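Local coordinates for protein Rbam17540 (PDB 2YOY) that is a CBM33-family copper oxidase that probably cleaves polysaccharides such as cellulose oxidatively at its copper site, at residues D76-Q81 / S151-I156; S9-G14 / G31-N36; G50-D53 / A59-G62; W92-P97 / T138-K143. All blocks are in the same frame, centred on the assembly; numbering follows the deposited sequence.

How the interactions relate
The four contacts belong to one lytic polysaccharide mono-oxygenase domain, whose copper (I) ion is held by His1 and His98. Interaction 4 comes nearest to the metal, with the Tyr94 side chain about 8 Å from it. In interaction 3 the side chain of Ala59 is about 12 Å from the copper (I) ion. In interaction 2 the side chain of Val33 is about 13 Å from the copper (I) ion. Interactions 1 and 2 touch directly: Arg10 of the helix in interaction 2 makes a cation-pi contact with Trp78, and Trp78 NE1 lies 3.3 Å from Arg10 CZ. Interactions 1 and 4 flank the centre of the chain, their own centres about 23 Å apart, and 92-97/138-143 is nested in the loop that 76-81/151-156 closes.

Interaction 1. Residues D76-Q81 / S151-I156; sequences DHWVKQ and SGYHII
Two torsions bring Lys80 onto the ring of Tyr153. The tyrosine has CG anti to the backbone N (chi1 180°), and the lysine chain bends at chi2 (108°), and again at chi4, to pass over the ring at about a right angle. Lys80 CE sits 3.5 Å from the Tyr153 ring centroid and 3° off the normal, a CH-pi contact centred on one face; the same approach makes a cation-pi pair, with Lys80 NZ 4.5 Å from the Tyr153 centroid. Lys80 NZ donates to Trp78 O at 2.8 Å, in the carbonyl plane, and also bonds Ala75 O and a water 3.1 Å from Lys80 NZ. That water also accepts from Trp78 N at 2.9 Å and donates weakly to Tyr153 OH, so it bridges the segments. At the indole edge, Trp78 CD1 meets Tyr153 OH at 3.8 Å. The phenol oxygen is further bound by Asp174 and Gln73, while Trp78 NE1 bonds Lys72 O. The contact thus joins the loop leading into strand 81-83 to the corner at Tyr153, where the chain turns into strand 154-162. Strand 167-177 supplies Asp174 beside Trp78, and Val79 packs on helices 10-21 and 23-30.

Interaction 2. Residues S9-G14 / G31-N36; sequences SRAYMG and GSVIDN
Ala11 and Val33 make the apolar part of this buried contact, their methyl groups meeting at 3.9 Å between Ala11 CB and Val33 CG2. Val33 CG2 is anti to the backbone N, and this rotation directs the methyl at the first turn of helix 10-21. The second kind of contact is side chain against main chain. Gly14 has no side chain, so its backbone is met directly: Ile34 CG2 lies 3.5 Å from Gly14 O and 3.7 Å from Gly14 C, while the CA atoms of Gly14 and Ile34 are 4.7 Å apart. With chi1 at 68°, Ile34 CG1 stands between its own backbone N and carbonyl carbon; the side chain leads away from 9-14, and Ile34 also touches Trp23, Ala26 and Ala27 of helix 23-30. None of the hydrogen bonds runs between the two segments; those nearest the contact lie within each. Ser9 is the N-cap of helix 10-21, its OG accepting from Tyr12 N at 3.1 Å with an N-H...O angle of 160°, and Met13 N donates to Ser9 O at 2.8 Å. In the 3-10 turn, Asn36 N reaches Val33 O at 2.9 Å. Two separately bonded turns are therefore joined by methyl groups packing on a methyl and on a peptide carbonyl. The fit rests on shape, with the bare backbone at Gly14 letting Ile34 CG2 approach, while Lys18, further along helix 10-21, adds a salt bridge to Asp35.

Interaction 3. Residues G50-D53 / A59-G62; sequences GPPD and ANGG
Pro52 and Asn60 cross at about a right angle, with the amide end of the asparagine against the side of the proline ring. The nearest pair is Pro52 CD to Asn60 ND2 at 3.8 Å, and Pro52 CG follows at 4.1 Å from Asn60 ND2. Asn60 has CG anti to its own N (chi1 -152°), and a chi2 of 0° turns OD1 back over CA, which places ND2 at the far end of the side chain where it reaches the proline. This is van der Waals contact between an amide and ring methylenes. The CB of Pro51 points toward 59-62 and meets main chain: Pro51 CB lies 4.0 Å from Ala59 CA, 4.1 Å from Ala59 C and 4.1 Å from Asn60 N. The two CB atoms of Pro51 and Asn60 are 4.5 Å apart. Ala59 directs its own methyl away from the prolines, so it offers its backbone to them. Residues 59-62 all have positive phi and psi, the angles of a left-handed helical turn, with a weak bond from Gly62 N to Ala59 O at 3.3 Å; Ser58 OG also bonds Gly61 N. The pair of prolines thus packs beside this short turn and closes the short loop 54-58, in the connection from strand 41-43 to helix 59-62. Tyr170 of strand 167-177 touches both Pro51 and Ala59, and Arg120 bonds Pro51 O and forms a salt bridge with Asp53.

Interaction 4. Residues W92-P97 / T138-K143; sequences WHYTAP and TNLTHK
Trp92 and His142 meet rim to rim, closest at Trp92 CD1 and His142 CE1, 3.9 Å, with neither ring over the face of the other: the indole five-membered ring and the imidazole have centroids 5.5 Å apart and planes at 54°. Tyr94 presents its edge, where Leu140 CD2 lies in the ring plane, 3.9 Å from Tyr94 CD2, as does a water; Trp160 packs with this ring edge-to-face. The pairs join strands 86-94 and 141-146, antiparallel neighbours in the three-stranded sheet of the beta-sandwich typical of this mono-oxygenase family. Just before strand 141-146 begins, Leu140 O accepts from Trp92 N at 3.0 Å, nearly straight at 170°. Leu140 lays its CD2 methyl 3.7 Å from Trp92 O, sliding past Tyr94 in the opposite direction. Trp92 NE1 and His142 ND1 share a partner, each hydrogen-bonding to Tyr105 OH, which probably helps to hold the two rings at this angle. Tyr94 OH also bonds Trp103 NE1. The water in the Tyr94 ring plane accepts from Tyr94 OH at 2.6 Å and donates to Asn139 O at 2.8 Å and Leu140 O at 2.9 Å.

Interaction 1. Residues D76-Q81 / S151-I156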
loop_
_atom_site.group_PDB
_atom_site.type_symbol
_atom_site.label_atom_id
_atom_site.label_comp_id
_atom_site.label_asym_id
_atom_site.label_seq_id
_atom_site.Cartn_x
_atom_site.Cartn_y
_atom_site.Cartn_z
ATOM N N ASP A 76 17.365 -0.899 2.101
ATOM C CA ASP A 76 17.442 -1.562 3.395
ATOM C C ASP A 76 16.421 -1.091 4.410
ATOM O O ASP A 76 16.290 -1.730 5.450
ATOM C CB ASP A 76 18.865 -1.404 3.980
ATOM C CG ASP A 76 19.918 -2.204 3.194
ATOM O OD1 ASP A 76 19.554 -3.101 2.391
ATOM O OD2 ASP A 76 21.118 -1.925 3.358
ATOM N N HIS A 77 15.691 -0.019 4.122
ATOM C CA HIS A 77 14.902 0.653 5.183
ATOM C C HIS A 77 13.780 -0.234 5.685
ATOM O O HIS A 77 13.590 -0.341 6.890
ATOM C CB HIS A 77 14.326 1.979 4.749
ATOM C CG HIS A 77 13.814 2.806 5.900
ATOM N ND1 HIS A 77 14.629 3.631 6.640
ATOM C CD2 HIS A 77 12.580 2.923 6.446
ATOM C CE1 HIS A 77 13.924 4.220 7.587
ATOM N NE2 HIS A 77 12.687 3.777 7.515
ATOM N N TRP A 78 13.031 -0.851 4.773
ATOM C CA TRP A 78 11.792 -1.515 5.178
ATOM C C TRP A 78 11.896 -3.020 5.353
ATOM O O TRP A 78 12.679 -3.685 4.691
ATOM C CB TRP A 78 10.670 -1.182 4.165
ATOM C CG TRP A 78 10.562 0.323 3.931
ATOM C CD1 TRP A 78 10.939 1.004 2.784
ATOM C CD2 TRP A 78 10.043 1.308 4.810
ATOM N NE1 TRP A 78 10.642 2.333 2.908
ATOM C CE2 TRP A 78 10.152 2.561 4.155
ATOM C CE3 TRP A 78 9.482 1.278 6.068
ATOM C CZ2 TRP A 78 9.706 3.746 4.735
ATOM C CZ3 TRP A 78 9.059 2.469 6.655
ATOM C CH2 TRP A 78 9.155 3.680 5.983
ATOM N N VAL A 79 10.987 -3.574 6.168
ATOM C CA VAL A 79 10.933 -5.019 6.388
ATOM C C VAL A 79 10.279 -5.709 5.205
ATOM O O VAL A 79 9.155 -5.380 4.823
ATOM C CB VAL A 79 10.148 -5.388 7.673
ATOM C CG1 VAL A 79 10.076 -6.896 7.835
ATOM C CG2 VAL A 79 10.809 -4.795 8.920
ATOM N N LYS A 80 10.976 -6.662 4.598
ATOM C CA LYS A 80 10.433 -7.398 3.455
ATOM C C LYS A 80 9.784 -8.721 3.919
ATOM O O LYS A 80 10.254 -9.391 4.849
ATOM C CB LYS A 80 11.526 -7.732 2.481
ATOM C CG LYS A 80 12.032 -6.501 1.719
ATOM C CD LYS A 80 13.391 -6.095 2.176
ATOM C CE LYS A 80 13.803 -4.790 1.538
ATOM N NZ LYS A 80 14.531 -4.015 2.569
ATOM N N GLN A 81 8.742 -9.122 3.257
ATOM C CA GLN A 81 8.221 -10.456 3.540
ATOM C C GLN A 81 8.290 -11.253 2.249
ATOM O O GLN A 81 8.107 -10.732 1.158
ATOM C CB GLN A 81 6.802 -10.392 4.012
ATOM C CG GLN A 81 5.887 -9.728 3.011
ATOM C CD GLN A 81 4.835 -8.918 3.704
ATOM O OE1 GLN A 81 3.865 -9.472 4.277
ATOM N NE2 GLN A 81 5.005 -7.624 3.675
ATOM N N SER A 151 12.368 -11.029 -9.480
ATOM C CA SER A 151 12.718 -11.533 -8.155
ATOM C C SER A 151 13.408 -10.453 -7.330
ATOM O O SER A 151 13.779 -9.392 -7.833
ATOM C CB SER A 151 13.662 -12.770 -8.234
ATOM O OG SER A 151 14.893 -12.379 -8.752
ATOM N N GLY A 152 13.611 -10.778 -6.071
ATOM C CA GLY A 152 14.225 -9.883 -5.111
ATOM C C GLY A 152 13.222 -8.883 -4.592
ATOM O O GLY A 152 12.012 -9.169 -4.563
ATOM N N TYR A 153 13.753 -7.746 -4.172
ATOM C CA TYR A 153 12.976 -6.711 -3.522
ATOM C C TYR A 153 12.098 -5.996 -4.534
ATOM O O TYR A 153 12.616 -5.367 -5.478
ATOM C CB TYR A 153 13.890 -5.697 -2.826
ATOM C CG TYR A 153 13.161 -4.558 -2.119
ATOM C CD1 TYR A 153 11.850 -4.711 -1.617
ATOM C CD2 TYR A 153 13.796 -3.348 -1.912
ATOM C CE1 TYR A 153 11.183 -3.647 -1.010
ATOM C CE2 TYR A 153 13.160 -2.307 -1.244
ATOM C CZ TYR A 153 11.869 -2.452 -0.785
ATOM O OH TYR A 153 11.260 -1.392 -0.112
ATOM N N HIS A 154 10.794 -6.096 -4.304
ATOM C CA HIS A 154 9.737 -5.417 -5.082
ATOM C C HIS A 154 8.762 -4.788 -4.133
ATOM O O HIS A 154 8.738 -5.173 -2.982
ATOM C CB HIS A 154 9.083 -6.323 -6.112
ATOM C CG HIS A 154 10.009 -6.618 -7.245
ATOM N ND1 HIS A 154 10.254 -5.709 -8.253
ATOM C CD2 HIS A 154 10.898 -7.627 -7.426
ATOM C CE1 HIS A 154 11.210 -6.167 -9.033
ATOM N NE2 HIS A 154 11.629 -7.320 -8.546
ATOM N N ILE A 155 7.961 -3.836 -4.640
ATOM C CA ILE A 155 6.851 -3.229 -3.875
ATOM C C ILE A 155 5.568 -3.455 -4.641
ATOM O O ILE A 155 5.494 -3.224 -5.840
ATOM C CB ILE A 155 7.128 -1.746 -3.595
ATOM C CG1 ILE A 155 8.317 -1.597 -2.642
ATOM C CG2 ILE A 155 5.900 -1.048 -3.063
ATOM C CD1 ILE A 155 8.800 -0.162 -2.454
ATOM N N ILE A 156 4.625 -4.107 -3.970
ATOM C CA ILE A 156 3.255 -4.131 -4.419
ATOM C C ILE A 156 2.544 -2.955 -3.824
ATOM O O ILE A 156 2.483 -2.785 -2.603
ATOM C CB ILE A 156 2.605 -5.481 -4.088
ATOM C CG1 ILE A 156 3.390 -6.572 -4.859
ATOM C CG2 ILE A 156 1.076 -5.513 -4.381
ATOM C CD1 ILE A 156 3.039 -7.984 -4.408
HETATM O O HOH W 1 13.486 -1.204 1.939
#

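Interaction 2. Residues S9-G14 / G31-N36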
loop_
_atom_site.group_PDB
_atom_site.type_symbol
_atom_site.label_atom_id
_atom_site.label_comp_id
_atom_site.label_asym_id
_atom_site.label_seq_id
_atom_site.Cartn_x
_atom_site.Cartn_y
_atom_site.Cartn_z
ATOM N N SER A 9 1.011 -4.930 4.730
ATOM C CA SER A 9 1.351 -3.584 4.248
ATOM C C SER A 9 2.392 -2.901 5.100
ATOM O O SER A 9 2.537 -3.147 6.264
ATOM C CB SER A 9 0.095 -2.690 4.161
ATOM O OG SER A 9 -0.478 -2.323 5.411
ATOM N N ARG A 10 3.128 -1.996 4.504
ATOM C CA ARG A 10 4.090 -1.268 5.256
ATOM C C ARG A 10 3.480 -0.510 6.408
ATOM O O ARG A 10 4.099 -0.452 7.483
ATOM C CB ARG A 10 4.905 -0.330 4.281
ATOM C CG ARG A 10 6.029 0.429 4.937
ATOM C CD ARG A 10 6.584 1.496 3.969
ATOM N NE ARG A 10 7.197 0.915 2.783
ATOM C CZ ARG A 10 7.611 1.601 1.705
ATOM N NH1 ARG A 10 7.521 2.937 1.650
ATOM N NH2 ARG A 10 8.164 0.934 0.685
ATOM N N ALA A 11 2.288 0.076 6.213
ATOM C CA ALA A 11 1.612 0.784 7.242
ATOM C C ALA A 11 1.246 -0.126 8.434
ATOM O O ALA A 11 1.496 0.226 9.610
ATOM C CB ALA A 11 0.355 1.431 6.696
ATOM N N TYR A 12 0.712 -1.300 8.119
ATOM C CA TYR A 12 0.388 -2.238 9.168
ATOM C C TYR A 12 1.671 -2.782 9.871
ATOM O O TYR A 12 1.706 -2.934 11.116
ATOM C CB TYR A 12 -0.461 -3.296 8.547
ATOM C CG TYR A 12 -0.952 -4.350 9.546
ATOM C CD1 TYR A 12 -1.414 -3.990 10.800
ATOM C CD2 TYR A 12 -0.920 -5.706 9.203
ATOM C CE1 TYR A 12 -1.863 -4.993 11.687
ATOM C CE2 TYR A 12 -1.372 -6.686 10.070
ATOM C CZ TYR A 12 -1.821 -6.325 11.302
ATOM O OH TYR A 12 -2.245 -7.322 12.144
ATOM N N MET A 13 2.743 -3.033 9.094
ATOM C CA MET A 13 4.038 -3.378 9.652
ATOM C C MET A 13 4.485 -2.318 10.667
ATOM O O MET A 13 5.051 -2.651 11.723
ATOM C CB MET A 13 5.115 -3.538 8.575
ATOM C CG MET A 13 6.420 -4.262 8.967
ATOM S SD MET A 13 6.079 -6.027 9.000
ATOM C CE MET A 13 6.162 -6.475 7.245
ATOM N N GLY A 14 4.171 -1.053 10.406
ATOM C CA GLY A 14 4.468 0.029 11.414
ATOM C C GLY A 14 3.745 -0.188 12.754
ATOM O O GLY A 14 4.359 -0.122 13.846
ATOM N N GLY A 31 7.315 6.912 11.021
ATOM C CA GLY A 31 6.492 8.080 11.312
ATOM C C GLY A 31 5.174 7.774 11.978
ATOM O O GLY A 31 4.957 6.660 12.450
ATOM N N SER A 32 4.288 8.758 12.033
ATOM C CA SER A 32 3.086 8.675 12.843
ATOM C C SER A 32 2.006 7.669 12.415
ATOM O O SER A 32 1.019 7.435 13.157
ATOM C CB SER A 32 2.452 10.065 12.949
ATOM O OG SER A 32 2.098 10.555 11.660
ATOM N N VAL A 33 2.173 7.067 11.239
ATOM C CA VAL A 33 1.269 6.030 10.810
ATOM C C VAL A 33 1.181 4.855 11.769
ATOM O O VAL A 33 0.207 4.135 11.713
ATOM C CB VAL A 33 1.620 5.542 9.368
ATOM C CG1 VAL A 33 2.920 4.724 9.344
ATOM C CG2 VAL A 33 0.466 4.754 8.789
ATOM N N ILE A 34 2.186 4.650 12.640
ATOM C CA ILE A 34 2.155 3.527 13.534
ATOM C C ILE A 34 0.863 3.452 14.385
ATOM O O ILE A 34 0.449 2.349 14.795
ATOM C CB ILE A 34 3.409 3.473 14.437
ATOM C CG1 ILE A 34 3.425 4.652 15.448
ATOM C CG2 ILE A 34 4.681 3.307 13.606
ATOM C CD1 ILE A 34 4.606 4.639 16.389
ATOM N N ASP A 35 0.226 4.609 14.613
ATOM C CA ASP A 35 -0.958 4.700 15.444
ATOM C C ASP A 35 -2.234 4.551 14.652
ATOM O O ASP A 35 -3.277 4.255 15.252
ATOM C CB ASP A 35 -0.984 6.049 16.182
ATOM C CG ASP A 35 -0.121 6.053 17.420
ATOM O OD1 ASP A 35 0.330 4.981 17.852
ATOM O OD2 ASP A 35 0.106 7.144 17.972
ATOM N N ASN A 36 -2.139 4.720 13.325
ATOM C CA ASN A 36 -3.294 4.784 12.449
ATOM C C ASN A 36 -2.968 4.213 11.082
ATOM O O ASN A 36 -3.023 4.918 10.050
ATOM C CB ASN A 36 -3.746 6.244 12.298
ATOM C CG ASN A 36 -4.288 6.821 13.606
ATOM O OD1 ASN A 36 -5.242 6.264 14.190
ATOM N ND2 ASN A 36 -3.707 7.906 14.057
#

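Interaction 3. Residues G50-D53 / A59-G62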
loop_
_atom_site.group_PDB
_atom_site.type_symbol
_atom_site.label_atom_id
_atom_site.label_comp_id
_atom_site.label_asym_id
_atom_site.label_seq_id
_atom_site.Cartn_x
_atom_site.Cartn_y
_atom_site.Cartn_z
ATOM N N GLY A 50 -4.127 11.526 -8.347
ATOM C CA GLY A 50 -3.786 10.941 -7.060
ATOM C C GLY A 50 -2.598 11.620 -6.447
ATOM O O GLY A 50 -2.158 12.679 -6.941
ATOM N N PRO A 51 -2.033 11.024 -5.388
ATOM C CA PRO A 51 -0.823 11.566 -4.723
ATOM C C PRO A 51 0.372 11.684 -5.672
ATOM O O PRO A 51 0.602 10.791 -6.470
ATOM C CB PRO A 51 -0.529 10.534 -3.610
ATOM C CG PRO A 51 -1.251 9.307 -4.015
ATOM C CD PRO A 51 -2.467 9.755 -4.764
ATOM N N PRO A 52 1.147 12.770 -5.551
ATOM C CA PRO A 52 2.257 12.962 -6.480
ATOM C C PRO A 52 3.429 12.018 -6.266
ATOM O O PRO A 52 3.564 11.395 -5.220
ATOM C CB PRO A 52 2.721 14.391 -6.225
ATOM C CG PRO A 52 2.195 14.774 -4.896
ATOM C CD PRO A 52 1.017 13.855 -4.570
ATOM N N ASP A 53 4.280 11.913 -7.278
ATOM C CA ASP A 53 5.479 11.104 -7.158
ATOM C C ASP A 53 6.276 11.519 -5.905
ATOM O O ASP A 53 6.357 12.707 -5.541
ATOM C CB ASP A 53 6.337 11.271 -8.426
ATOM C CG ASP A 53 5.761 10.515 -9.640
ATOM O OD1 ASP A 53 4.870 9.648 -9.505
ATOM O OD2 ASP A 53 6.227 10.756 -10.772
ATOM N N ALA A 59 0.517 8.589 0.780
ATOM C CA ALA A 59 -0.655 9.228 0.197
ATOM C C ALA A 59 -0.658 10.739 0.478
ATOM O O ALA A 59 -1.674 11.339 0.839
ATOM C CB ALA A 59 -1.946 8.537 0.703
ATOM N N ASN A 60 0.507 11.351 0.281
ATOM C CA ASN A 60 0.737 12.763 0.597
ATOM C C ASN A 60 0.309 13.131 2.044
ATOM O O ASN A 60 -0.454 14.070 2.281
ATOM C CB ASN A 60 0.059 13.637 -0.454
ATOM C CG ASN A 60 0.754 14.976 -0.626
ATOM O OD1 ASN A 60 1.742 15.253 0.042
ATOM N ND2 ASN A 60 0.203 15.828 -1.475
ATOM N N GLY A 61 0.816 12.371 3.004
ATOM C CA GLY A 61 0.545 12.579 4.419
ATOM C C GLY A 61 -0.837 12.165 4.851
ATOM O O GLY A 61 -1.373 12.685 5.801
ATOM N N GLY A 62 -1.452 11.280 4.100
ATOM C CA GLY A 62 -2.771 10.816 4.457
ATOM C C GLY A 62 -3.837 11.899 4.643
ATOM O O GLY A 62 -4.684 11.781 5.516
#

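Interaction 4. Residues W92-P97 / T138-K143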
loop_
_atom_site.group_PDB
_atom_site.type_symbol
_atom_site.label_atom_id
_atom_site.label_comp_id
_atom_site.label_asym_id
_atom_site.label_seq_id
_atom_site.Cartn_x
_atom_site.Cartn_y
_atom_site.Cartn_z
ATOM N N TRP A 92 -7.848 -7.049 2.961
ATOM C CA TRP A 92 -7.969 -5.763 3.660
ATOM C C TRP A 92 -8.672 -5.943 4.988
ATOM O O TRP A 92 -9.591 -6.774 5.107
ATOM C CB TRP A 92 -8.742 -4.764 2.790
ATOM C CG TRP A 92 -7.979 -4.289 1.554
ATOM C CD1 TRP A 92 -7.769 -4.987 0.412
ATOM C CD2 TRP A 92 -7.380 -2.999 1.348
ATOM N NE1 TRP A 92 -7.068 -4.208 -0.501
ATOM C CE2 TRP A 92 -6.827 -2.987 0.045
ATOM C CE3 TRP A 92 -7.238 -1.872 2.140
ATOM C CZ2 TRP A 92 -6.124 -1.880 -0.477
ATOM C CZ3 TRP A 92 -6.546 -0.757 1.599
ATOM C CH2 TRP A 92 -6.029 -0.770 0.311
ATOM N N HIS A 93 -8.225 -5.198 5.996
ATOM C CA HIS A 93 -8.949 -5.006 7.249
ATOM C C HIS A 93 -9.482 -3.563 7.234
ATOM O O HIS A 93 -8.722 -2.617 6.949
ATOM C CB HIS A 93 -8.022 -5.174 8.429
ATOM C CG HIS A 93 -8.651 -4.844 9.750
ATOM N ND1 HIS A 93 -9.552 -5.674 10.378
ATOM C CD2 HIS A 93 -8.538 -3.753 10.534
ATOM C CE1 HIS A 93 -9.954 -5.113 11.501
ATOM N NE2 HIS A 93 -9.345 -3.950 11.625
ATOM N N TYR A 94 -10.778 -3.422 7.452
ATOM C CA TYR A 94 -11.470 -2.133 7.424
ATOM C C TYR A 94 -11.876 -1.694 8.829
ATOM O O TYR A 94 -12.489 -2.467 9.580
ATOM C CB TYR A 94 -12.680 -2.175 6.492
ATOM C CG TYR A 94 -12.304 -2.441 5.072
ATOM C CD1 TYR A 94 -11.691 -1.451 4.318
ATOM C CD2 TYR A 94 -12.514 -3.677 4.482
ATOM C CE1 TYR A 94 -11.319 -1.692 3.032
ATOM C CE2 TYR A 94 -12.149 -3.932 3.177
ATOM C CZ TYR A 94 -11.532 -2.936 2.467
ATOM O OH TYR A 94 -11.149 -3.174 1.181
ATOM N N THR A 95 -11.485 -0.482 9.213
ATOM C CA THR A 95 -12.120 0.170 10.372
ATOM C C THR A 95 -13.398 0.930 9.948
ATOM O O THR A 95 -14.296 1.149 10.751
ATOM C CB THR A 95 -11.154 1.118 11.070
ATOM O OG1 THR A 95 -10.801 2.182 10.177
ATOM C CG2 THR A 95 -9.911 0.365 11.499
ATOM N N ALA A 96 -13.496 1.290 8.675
ATOM C CA ALA A 96 -14.703 1.907 8.154
ATOM C C ALA A 96 -14.840 1.522 6.691
ATOM O O ALA A 96 -14.191 2.141 5.819
ATOM C CB ALA A 96 -14.669 3.417 8.332
ATOM N N PRO A 97 -15.630 0.461 6.411
ATOM C CA PRO A 97 -15.705 -0.138 5.036
ATOM C C PRO A 97 -16.619 0.614 4.068
ATOM O O PRO A 97 -17.728 0.160 3.771
ATOM C CB PRO A 97 -16.269 -1.525 5.306
ATOM C CG PRO A 97 -17.136 -1.325 6.511
ATOM C CD PRO A 97 -16.437 -0.314 7.376
ATOM N N THR A 138 -17.984 -6.316 1.397
ATOM C CA THR A 138 -18.586 -7.370 0.582
ATOM C C THR A 138 -17.558 -8.096 -0.326
ATOM O O THR A 138 -17.906 -9.064 -0.979
ATOM C CB THR A 138 -19.780 -6.893 -0.266
ATOM O OG1 THR A 138 -19.323 -6.022 -1.307
ATOM C CG2 THR A 138 -20.818 -6.203 0.593
ATOM N N ASN A 139 -16.311 -7.612 -0.387
ATOM C CA ASN A 139 -15.227 -8.323 -1.071
ATOM C C ASN A 139 -13.902 -8.047 -0.349
ATOM O O ASN A 139 -13.115 -7.240 -0.811
ATOM C CB ASN A 139 -15.145 -7.906 -2.549
ATOM C CG ASN A 139 -14.206 -8.777 -3.350
ATOM O OD1 ASN A 139 -13.682 -9.781 -2.832
ATOM N ND2 ASN A 139 -14.007 -8.438 -4.604
ATOM N N LEU A 140 -13.666 -8.747 0.761
ATOM C CA LEU A 140 -12.492 -8.522 1.632
ATOM C C LEU A 140 -11.138 -8.874 1.033
ATOM O O LEU A 140 -10.126 -8.191 1.305
ATOM C CB LEU A 140 -12.637 -9.327 2.928
ATOM C CG LEU A 140 -13.682 -8.773 3.894
ATOM C CD1 LEU A 140 -14.054 -9.853 4.901
ATOM C CD2 LEU A 140 -13.202 -7.514 4.593
ATOM N N THR A 141 -11.120 -9.925 0.228
ATOM C CA THR A 141 -9.877 -10.575 -0.230
ATOM C C THR A 141 -9.877 -10.699 -1.744
ATOM O O THR A 141 -10.861 -11.146 -2.321
ATOM C CB THR A 141 -9.782 -11.983 0.388
ATOM O OG1 THR A 141 -9.674 -11.876 1.806
ATOM C CG2 THR A 141 -8.571 -12.763 -0.125
ATOM N N HIS A 142 -8.784 -10.263 -2.392
ATOM C CA HIS A 142 -8.661 -10.248 -3.820
ATOM C C HIS A 142 -7.561 -11.187 -4.289
ATOM O O HIS A 142 -6.495 -11.240 -3.685
ATOM C CB HIS A 142 -8.305 -8.821 -4.264
ATOM C CG HIS A 142 -9.243 -7.807 -3.709
ATOM N ND1 HIS A 142 -8.815 -6.633 -3.147
ATOM C CD2 HIS A 142 -10.584 -7.846 -3.525
ATOM C CE1 HIS A 142 -9.848 -5.959 -2.693
ATOM N NE2 HIS A 142 -10.935 -6.681 -2.887
ATOM N N LYS A 143 -7.809 -11.872 -5.398
ATOM C CA LYS A 143 -6.825 -12.800 -6.000
ATOM C C LYS A 143 -6.211 -12.102 -7.159
ATOM O O LYS A 143 -6.887 -11.800 -8.112
ATOM C CB LYS A 143 -7.560 -14.028 -6.511
ATOM C CG LYS A 143 -6.672 -15.132 -7.050
ATOM C CD LYS A 143 -7.563 -16.276 -7.510
ATOM C CE LYS A 143 -6.798 -17.362 -8.235
ATOM N NZ LYS A 143 -7.752 -18.162 -9.031
HETATM O O HOH W 2 -11.123 -5.623 0.327
#